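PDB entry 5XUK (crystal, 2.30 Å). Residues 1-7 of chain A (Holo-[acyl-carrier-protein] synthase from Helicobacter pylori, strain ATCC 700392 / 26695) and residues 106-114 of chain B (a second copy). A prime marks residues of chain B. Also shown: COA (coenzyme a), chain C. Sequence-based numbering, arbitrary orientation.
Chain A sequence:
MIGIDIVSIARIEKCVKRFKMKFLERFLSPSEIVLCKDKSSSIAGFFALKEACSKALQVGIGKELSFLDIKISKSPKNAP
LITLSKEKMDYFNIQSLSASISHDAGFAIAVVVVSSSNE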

ATOM      1  N   MET A   1      -1.213  -9.569  10.089  1.00 62.88           N
ATOM      2  CA  MET A   1      -1.421  -8.100  10.258  1.00 61.29           C
ATOM      3  C   MET A   1      -0.649  -7.317   9.188  1.00 55.09           C
ATOM      4  O   MET A   1       0.271  -7.855   8.585  1.00 50.99           O
ATOM      5  CB  MET A   1      -0.946  -7.662  11.644  1.00 67.07           C
ATOM      6  CG  MET A   1      -1.534  -8.448  12.799  1.00 72.17           C
ATOM      7  SD  MET A   1      -0.982  -7.777  14.376  1.00 83.91           S
ATOM      8  CE  MET A   1       0.687  -8.433  14.498  1.00 73.23           C
ATOM      9  N   ILE A   2      -0.989  -6.041   8.989  1.00 51.47           N
ATOM     10  CA  ILE A   2      -0.390  -5.244   7.898  1.00 48.07           C
ATOM     11  C   ILE A   2       0.179  -3.922   8.378  1.00 44.98           C
ATOM     12  O   ILE A   2      -0.341  -3.318   9.323  1.00 50.39           O
ATOM     13  CB  ILE A   2      -1.393  -5.015   6.731  1.00 48.41           C
ATOM     14  CG1 ILE A   2      -0.667  -4.532   5.477  1.00 47.24           C
ATOM     15  CG2 ILE A   2      -2.528  -4.064   7.128  1.00 43.09           C
ATOM     16  CD1 ILE A   2      -1.345  -4.960   4.191  1.00 44.68           C
ATOM     17  N   GLY A   3       1.274  -3.485   7.751  1.00 40.68           N
ATOM     18  CA  GLY A   3       1.808  -2.133   7.974  1.00 34.62           C
ATOM     19  C   GLY A   3       2.214  -1.507   6.669  1.00 34.02           C
ATOM     20  O   GLY A   3       2.558  -2.218   5.735  1.00 37.99           O
ATOM     21  N   ILE A   4       2.178  -0.182   6.589  1.00 32.33           N
ATOM     22  CA  ILE A   4       2.429   0.531   5.327  1.00 33.52           C
ATOM     23  C   ILE A   4       3.068   1.817   5.694  1.00 33.03           C
ATOM     24  O   ILE A   4       2.867   2.298   6.793  1.00 37.66           O
ATOM     25  CB  ILE A   4       1.117   0.810   4.488  1.00 33.27           C
ATOM     26  CG1 ILE A   4       1.443   1.235   3.065  1.00 35.70           C
ATOM     27  CG2 ILE A   4       0.230   1.890   5.096  1.00 30.14           C
ATOM     28  CD1 ILE A   4       0.289   1.031   2.086  1.00 34.10           C
ATOM     29  N   ASP A   5       3.830   2.388   4.780  1.00 35.43           N
ATOM     30  CA  ASP A   5       4.502   3.655   5.045  1.00 35.31           C
ATOM     31  C   ASP A   5       4.838   4.354   3.752  1.00 36.52           C
ATOM     32  O   ASP A   5       5.215   3.716   2.773  1.00 44.16           O
ATOM     33  CB  ASP A   5       5.794   3.387   5.828  1.00 38.53           C
ATOM     34  CG  ASP A   5       6.192   4.540   6.690  1.00 39.34           C
ATOM     35  OD1 ASP A   5       5.614   4.667   7.785  1.00 47.44           O
ATOM     36  OD2 ASP A   5       7.073   5.326   6.287  1.00 45.70           O
ATOM     37  N   ILE A   6       4.722   5.663   3.739  1.00 39.67           N
ATOM     38  CA  ILE A   6       5.022   6.445   2.547  1.00 44.43           C
ATOM     39  C   ILE A   6       5.972   7.506   3.016  1.00 42.93           C
ATOM     40  O   ILE A   6       5.742   8.112   4.049  1.00 44.24           O
ATOM     41  CB  ILE A   6       3.752   7.068   1.902  1.00 45.71           C
ATOM     42  CG1 ILE A   6       4.127   7.944   0.709  1.00 49.03           C
ATOM     43  CG2 ILE A   6       2.959   7.892   2.907  1.00 43.77           C
ATOM     44  CD1 ILE A   6       2.969   8.162  -0.257  1.00 54.51           C
ATOM     45  N   VAL A   7       7.073   7.678   2.296  1.00 45.65           N
ATOM     46  CA  VAL A   7       8.127   8.602   2.707  1.00 46.61           C
ATOM     47  C   VAL A   7       8.491   9.474   1.532  1.00 44.68           C
ATOM     48  O   VAL A   7       8.538   8.997   0.389  1.00 51.54           O
ATOM     49  CB  VAL A   7       9.379   7.828   3.208  1.00 51.72           C
ATOM     50  CG1 VAL A   7      10.576   8.746   3.365  1.00 52.68           C
ATOM     51  CG2 VAL A   7       9.081   7.124   4.521  1.00 54.20           C
TER
ATOM     52  N   GLY B 106       1.912  15.729   1.637  1.00 50.32           N
ATOM     53  CA  GLY B 106       0.666  16.030   0.940  1.00 46.25           C
ATOM     54  C   GLY B 106      -0.245  14.846   0.690  1.00 45.06           C
ATOM     55  O   GLY B 106      -1.362  15.023   0.198  1.00 47.57           O
ATOM     56  N   PHE B 107       0.188  13.649   1.080  1.00 46.05           N
ATOM     57  CA  PHE B 107      -0.583  12.437   0.825  1.00 48.74           C
ATOM     58  C   PHE B 107      -0.784  11.592   2.040  1.00 43.58           C
ATOM     59  O   PHE B 107       0.133  11.415   2.834  1.00 47.19           O
ATOM     60  CB  PHE B 107       0.121  11.554  -0.211  1.00 54.57           C
ATOM     61  CG  PHE B 107      -0.036  12.039  -1.604  1.00 60.63           C
ATOM     62  CD1 PHE B 107      -1.221  11.822  -2.291  1.00 66.79           C
ATOM     63  CD2 PHE B 107       0.991  12.733  -2.231  1.00 68.89           C
ATOM     64  CE1 PHE B 107      -1.373  12.281  -3.595  1.00 72.02           C
ATOM     65  CE2 PHE B 107       0.848  13.197  -3.530  1.00 72.22           C
ATOM     66  CZ  PHE B 107      -0.337  12.973  -4.210  1.00 71.16           C
ATOM     67  N   ALA B 108      -1.981  11.030   2.136  1.00 39.24           N
ATOM     68  CA  ALA B 108      -2.287   9.992   3.110  1.00 39.64           C
ATOM     69  C   ALA B 108      -2.602   8.732   2.350  1.00 36.43           C
ATOM     70  O   ALA B 108      -3.246   8.796   1.310  1.00 37.50           O
ATOM     71  CB  ALA B 108      -3.502  10.386   3.968  1.00 36.84           C
ATOM     72  N   ILE B 109      -2.214   7.587   2.897  1.00 36.16           N
ATOM     73  CA  ILE B 109      -2.627   6.325   2.341  1.00 36.97           C
ATOM     74  C   ILE B 109      -2.902   5.344   3.426  1.00 35.02           C
ATOM     75  O   ILE B 109      -2.323   5.424   4.511  1.00 37.67           O
ATOM     76  CB  ILE B 109      -1.546   5.693   1.423  1.00 43.89           C
ATOM     77  CG1 ILE B 109      -0.230   5.508   2.153  1.00 45.23           C
ATOM     78  CG2 ILE B 109      -1.284   6.591   0.229  1.00 47.29           C
ATOM     79  CD1 ILE B 109       0.780   4.755   1.312  1.00 56.24           C
ATOM     80  N   ALA B 110      -3.747   4.377   3.095  1.00 32.67           N
ATOM     81  CA  ALA B 110      -4.203   3.377   4.032  1.00 31.79           C
ATOM     82  C   ALA B 110      -4.407   2.093   3.279  1.00 30.06           C
ATOM     83  O   ALA B 110      -4.700   2.104   2.089  1.00 32.53           O
ATOM     84  CB  ALA B 110      -5.540   3.819   4.661  1.00 31.16           C
ATOM     85  N   VAL B 111      -4.358   1.000   4.015  1.00 32.89           N
ATOM     86  CA  VAL B 111      -4.539  -0.335   3.473  1.00 34.79           C
ATOM     87  C   VAL B 111      -5.232  -1.168   4.534  1.00 35.27           C
ATOM     88  O   VAL B 111      -5.035  -0.957   5.729  1.00 37.03           O
ATOM     89  CB  VAL B 111      -3.175  -0.998   3.130  1.00 36.17           C
ATOM     90  CG1 VAL B 111      -2.393  -1.335   4.405  1.00 31.14           C
ATOM     91  CG2 VAL B 111      -3.400  -2.218   2.252  1.00 33.87           C
ATOM     92  N   VAL B 112      -6.075  -2.086   4.086  1.00 40.68           N
ATOM     93  CA  VAL B 112      -6.828  -2.961   4.978  1.00 40.35           C
ATOM     94  C   VAL B 112      -6.793  -4.350   4.405  1.00 41.03           C
ATOM     95  O   VAL B 112      -6.972  -4.524   3.194  1.00 42.47           O
ATOM     96  CB  VAL B 112      -8.302  -2.499   5.105  1.00 38.96           C
ATOM     97  CG1 VAL B 112      -9.139  -3.523   5.865  1.00 35.21           C
ATOM     98  CG2 VAL B 112      -8.366  -1.134   5.772  1.00 36.87           C
ATOM     99  N   VAL B 113      -6.543  -5.320   5.274  1.00 46.07           N
ATOM    100  CA  VAL B 113      -6.671  -6.735   4.945  1.00 53.45           C
ATOM    101  C   VAL B 113      -7.807  -7.372   5.753  1.00 56.75           C
ATOM    102  O   VAL B 113      -7.822  -7.313   6.990  1.00 58.90           O
ATOM    103  CB  VAL B 113      -5.368  -7.491   5.230  1.00 57.25           C
ATOM    104  CG1 VAL B 113      -5.577  -8.980   5.017  1.00 63.39           C
ATOM    105  CG2 VAL B 113      -4.260  -6.989   4.320  1.00 56.22           C
ATOM    106  N   VAL B 114      -8.751  -7.982   5.038  1.00 65.19           N
ATOM    107  CA  VAL B 114      -9.912  -8.646   5.646  1.00 71.00           C
ATOM    108  C   VAL B 114      -9.816 -10.176   5.549  1.00 75.82           C
ATOM    109  O   VAL B 114      -9.435 -10.725   4.508  1.00 71.46           O
ATOM    110  CB  VAL B 114     -11.238  -8.172   5.010  1.00 71.57           C
ATOM    111  CG1 VAL B 114     -11.165  -8.202   3.494  1.00 77.55           C
ATOM    112  CG2 VAL B 114     -12.391  -9.034   5.483  1.00 74.49           C
TER
HETATM  113  N1A COA C 201       1.315   0.614  15.248  1.00 50.61           N
HETATM  114  C2A COA C 201       0.730   0.765  14.041  1.00 49.48           C
HETATM  115  N3A COA C 201       0.510   1.970  13.485  1.00 46.65           N
HETATM  116  C4A COA C 201       0.855   3.095  14.134  1.00 49.02           C
HETATM  117  C5A COA C 201       1.494   3.003  15.454  1.00 47.12           C
HETATM  118  C6A COA C 201       1.720   1.653  16.000  1.00 50.37           C
HETATM  119  N6A COA C 201       2.309   1.467  17.210  1.00 53.87           N
HETATM  120  N7A COA C 201       1.722   4.263  15.857  1.00 50.43           N
HETATM  121  C8A COA C 201       1.289   5.110  14.886  1.00 51.24           C
HETATM  122  N9A COA C 201       0.758   4.392  13.860  1.00 52.15           N
HETATM  123  C1B COA C 201       0.151   4.942  12.643  1.00 51.00           C
HETATM  124  C2B COA C 201      -0.954   5.932  13.027  1.00 51.34           C
HETATM  125  O2B COA C 201      -2.190   5.644  12.371  1.00 54.79           O
HETATM  126  C3B COA C 201      -0.455   7.282  12.569  1.00 53.22           C
HETATM  127  O3B COA C 201      -1.457   8.105  11.978  1.00 59.54           O
HETATM  128  P3B COA C 201      -2.539   8.936  12.862  1.00 65.60           P
HETATM  129  O7A COA C 201      -1.794   9.306  14.128  1.00 65.32           O
HETATM  130  O8A COA C 201      -2.842  10.155  12.030  1.00 58.40           O
HETATM  131  O9A COA C 201      -3.661   7.924  13.012  1.00 63.26           O
HETATM  132  C4B COA C 201       0.567   6.899  11.528  1.00 54.69           C
HETATM  133  O4B COA C 201       1.144   5.657  11.925  1.00 52.10           O
HETATM  134  C5B COA C 201       1.627   7.959  11.351  1.00 55.85           C
HETATM  135  O5B COA C 201       1.825   7.973   9.955  1.00 62.18           O
HETATM  136  P1A COA C 201       3.242   8.220   9.306  1.00 56.03           P
HETATM  137  O1A COA C 201       3.336   9.731   9.308  1.00 61.13           O
HETATM  138  O2A COA C 201       3.424   7.432   8.032  1.00 60.30           O
HETATM  139  O3A COA C 201       4.172   7.491  10.366  1.00 73.46           O
HETATM  140  P2A COA C 201       5.720   7.880  10.482  1.00 91.25           P
HETATM  141  O4A COA C 201       6.498   7.206   9.361  1.00 87.61           O
HETATM  142  O5A COA C 201       5.797   9.387  10.645  1.00 89.10           O
HETATM  143  O6A COA C 201       6.043   7.177  11.907  1.00 94.76           O
HETATM  144  CBP COA C 201       5.995   5.471  13.671  1.00 95.19           C
HETATM  145  CCP COA C 201       5.259   6.123  12.496  1.00 92.49           C
HETATM  146  CDP COA C 201       5.069   5.344  14.870  1.00 94.89           C
HETATM  147  CEP COA C 201       6.449   4.075  13.266  1.00 89.82           C
HETATM  148  CAP COA C 201       7.186   6.371  14.054  1.00100.93           C
HETATM  149  OAP COA C 201       6.726   7.437  14.891  1.00 99.53           O
HETATM  150  C9P COA C 201       8.296   5.666  14.770  1.00107.21           C
HETATM  151  O9P COA C 201       8.064   4.872  15.669  1.00113.55           O
HETATM  152  N8P COA C 201       9.526   5.992  14.363  1.00108.06           N

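Two strands from two copies of the synthase lie face to face, nearly antiparallel at 164°, their axes 7.4 Å apart at closest. No hydrogen bond crosses the gap; side chains alone fill it. Strand alternation sets the pattern: Ile2, Ile4 and Ile6 point toward chain B, and Phe107′, Ile109′, Val111′ and Val113′ point back.

The three isoleucines repeat one conformation, t at chi1 and t at chi2, so each sends CD1 out in an extended arm. The arm of Ile2 reaches between two valines, its CD1 lying 3.8 Å from CG1 of Val111′ and 3.6 Å from CG2 of Val113′. Ile4 sets its CD1 3.8 Å from CD1 of Ile109′, while its CB lies 4.1 Å from CG1 of Val111′. Ile109′ adopts p at chi1 and t at chi2, which carries its CD1 between neighbours: the same methyl that meets Ile4 lies 3.8 Å from CB of Ile6. Phe107′ behaves differently. Its CA-to-CB bond points toward chain A, but chi1 near -77° leads the ring away, leaving CB to meet CD1 of Ile6 at 4.4 Å.

On the other face of the chain A strand, the CA-to-CB bond of Asp5 points away from chain B, and its OD1 lies 3.1 Å from O4A of coenzyme A.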